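Nuclear hormone receptor FTZ-F1 (Drosophila melanogaster, PDB 2XHS) is a nuclear receptor of the NR5A subfamily that probably regulates transcription, its ligand-binding domain forming a complex with a peptide of Fushi tarazu. Local coordinates at residues Leu34-Gln38 and Leu50-Val54. Residue numbers count along the deposited sequence, not the author numbering.
Sequences LLQKQ and LMCKV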
loop_
_atom_site.group_PDB
_atom_site.type_symbol
_atom_site.label_atom_id
_atom_site.label_comp_id
_atom_site.label_asym_id
_atom_site.label_seq_id
_atom_site.Cartn_x
_atom_site.Cartn_y
_atom_site.Cartn_z
ATOM N N LEU A 34 17.653 3.875 0.134
ATOM C CA LEU A 34 17.428 5.173 0.704
ATOM C C LEU A 34 17.928 5.158 2.111
ATOM O O LEU A 34 18.601 6.047 2.549
ATOM C CB LEU A 34 15.944 5.465 0.677
ATOM C CG LEU A 34 15.337 6.795 1.065
ATOM C CD1 LEU A 34 14.058 6.902 0.410
ATOM C CD2 LEU A 34 15.100 6.768 2.486
ATOM N N LEU A 35 17.631 4.105 2.826
ATOM C CA LEU A 35 18.027 4.055 4.206
ATOM C C LEU A 35 19.513 4.112 4.314
ATOM O O LEU A 35 20.030 4.730 5.196
ATOM C CB LEU A 35 17.551 2.772 4.849
ATOM C CG LEU A 35 16.185 2.601 5.460
ATOM C CD1 LEU A 35 16.120 1.233 5.949
ATOM C CD2 LEU A 35 16.007 3.506 6.579
ATOM N N GLN A 36 20.223 3.416 3.456
ATOM C CA GLN A 36 21.658 3.510 3.505
ATOM C C GLN A 36 22.126 4.867 3.121
ATOM O O GLN A 36 22.897 5.468 3.790
ATOM C CB GLN A 36 22.264 2.522 2.541
ATOM C CG GLN A 36 23.729 2.684 2.357
ATOM C CD GLN A 36 24.494 2.372 3.600
ATOM O OE1 GLN A 36 23.923 2.031 4.616
ATOM N NE2 GLN A 36 25.795 2.496 3.529
ATOM N N LYS A 37 21.623 5.385 2.042
ATOM C CA LYS A 37 22.086 6.670 1.606
ATOM C C LYS A 37 21.805 7.735 2.613
ATOM O O LYS A 37 22.576 8.639 2.781
ATOM C CB LYS A 37 21.458 7.038 0.292
ATOM C CG LYS A 37 21.618 8.453 -0.035
ATOM C CD LYS A 37 21.255 8.710 -1.447
ATOM C CE LYS A 37 21.410 10.151 -1.765
ATOM N NZ LYS A 37 21.004 10.405 -3.149
ATOM N N GLN A 38 20.676 7.659 3.268
ATOM C CA GLN A 38 20.345 8.689 4.208
ATOM C C GLN A 38 21.130 8.640 5.468
ATOM O O GLN A 38 21.123 9.567 6.218
ATOM C CB GLN A 38 18.865 8.692 4.529
ATOM C CG GLN A 38 17.980 9.114 3.396
ATOM C CD GLN A 38 18.350 10.424 2.812
ATOM O OE1 GLN A 38 18.135 11.444 3.413
ATOM N NE2 GLN A 38 18.880 10.408 1.620
ATOM N N LEU A 50 13.059 10.393 8.783
ATOM C CA LEU A 50 13.474 9.347 7.881
ATOM C C LEU A 50 12.322 8.491 7.467
ATOM O O LEU A 50 12.167 8.157 6.330
ATOM C CB LEU A 50 14.496 8.488 8.572
ATOM C CG LEU A 50 15.742 8.042 7.830
ATOM C CD1 LEU A 50 16.348 6.905 8.539
ATOM C CD2 LEU A 50 15.439 7.662 6.448
HETATM N N MSE A 51 11.477 8.173 8.409
HETATM C CA MSE A 51 10.365 7.338 8.127
HETATM C C MSE A 51 9.541 8.017 7.098
HETATM O O MSE A 51 9.024 7.398 6.229
HETATM C CB MSE A 51 9.552 7.145 9.378
HETATM C CG MSE A 51 8.462 6.178 9.220
HETATM SE SE MSE A 51 7.228 6.409 10.522
HETATM C CE MSE A 51 6.334 7.864 9.804
ATOM N N CYS A 52 9.413 9.316 7.225
ATOM C CA CYS A 52 8.673 10.135 6.299
ATOM C C CYS A 52 9.292 10.137 4.948
ATOM O O CYS A 52 8.613 10.259 3.965
ATOM C CB CYS A 52 8.531 11.543 6.804
ATOM S SG CYS A 52 7.314 11.756 8.011
ATOM N N LYS A 53 10.603 10.068 4.906
ATOM C CA LYS A 53 11.304 10.030 3.661
ATOM C C LYS A 53 10.985 8.790 2.914
ATOM O O LYS A 53 10.860 8.790 1.723
ATOM C CB LYS A 53 12.785 10.132 3.911
ATOM C CG LYS A 53 13.313 11.472 3.576
ATOM C CD LYS A 53 14.774 11.551 3.696
ATOM C CE LYS A 53 15.163 12.245 4.948
ATOM N NZ LYS A 53 16.538 12.732 4.851
ATOM N N VAL A 54 10.908 7.701 3.641
ATOM C CA VAL A 54 10.595 6.427 3.073
ATOM C C VAL A 54 9.212 6.445 2.537
ATOM O O VAL A 54 8.975 6.036 1.444
ATOM C CB VAL A 54 10.656 5.371 4.133
ATOM C CG1 VAL A 54 10.259 4.080 3.587
ATOM C CG2 VAL A 54 12.012 5.265 4.638
#
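Residues 34-38 lie near the C-terminal end of helix 24-39, and residues 50-54 near the start of helix 47-67. The two segments run roughly antiparallel, at 139°, with axes 10.7 Å apart at closest approach. Leu34 lies across from Val54, and Gln38 across from Leu50.

Leu34, Leu35, Leu50 and Val54 make the apolar part of the contact. Leu34 has chi1 in the t well, and its CA-CB bond points at the other helix. Leu34 CD2 lies 4.1 Å from Leu50 CD2 and 4.1 Å from Val54 CG2. Leu34 CD1 comes within 3.9 Å of the backbone atom Lys53 O. Leu50 sets out sideways with chi1 at -136°, between the usual wells, yet its tip still enters the gap. Leu50 CD2 lies 4.1 Å from Leu34 CD2 and 4.1 Å from Gln38 CB, and it is also 4.2 Å from Leu35 CD2. Leu50 CD1 lies 3.9 Å from Leu35 CD2. Leu35 also leaves its helix sideways and bends inward at its tip. Phe117 of strand 116-118 touches both Leu35 and Leu50, extending this apolar layer.

The more exposed side of the contact is polar. Gln38 folds back with chi1 and chi2 both m, and Lys53 reaches out to meet it. Lys53 NZ donates a short hydrogen bond of 2.5 Å to Gln38 OE1. The aliphatic part of the lysine spans the gap beside the leucines.

This is antiparallel packing of consecutive helices joined by a short connection, part of the helical sandwich fold typical of nuclear receptor ligand-binding domains.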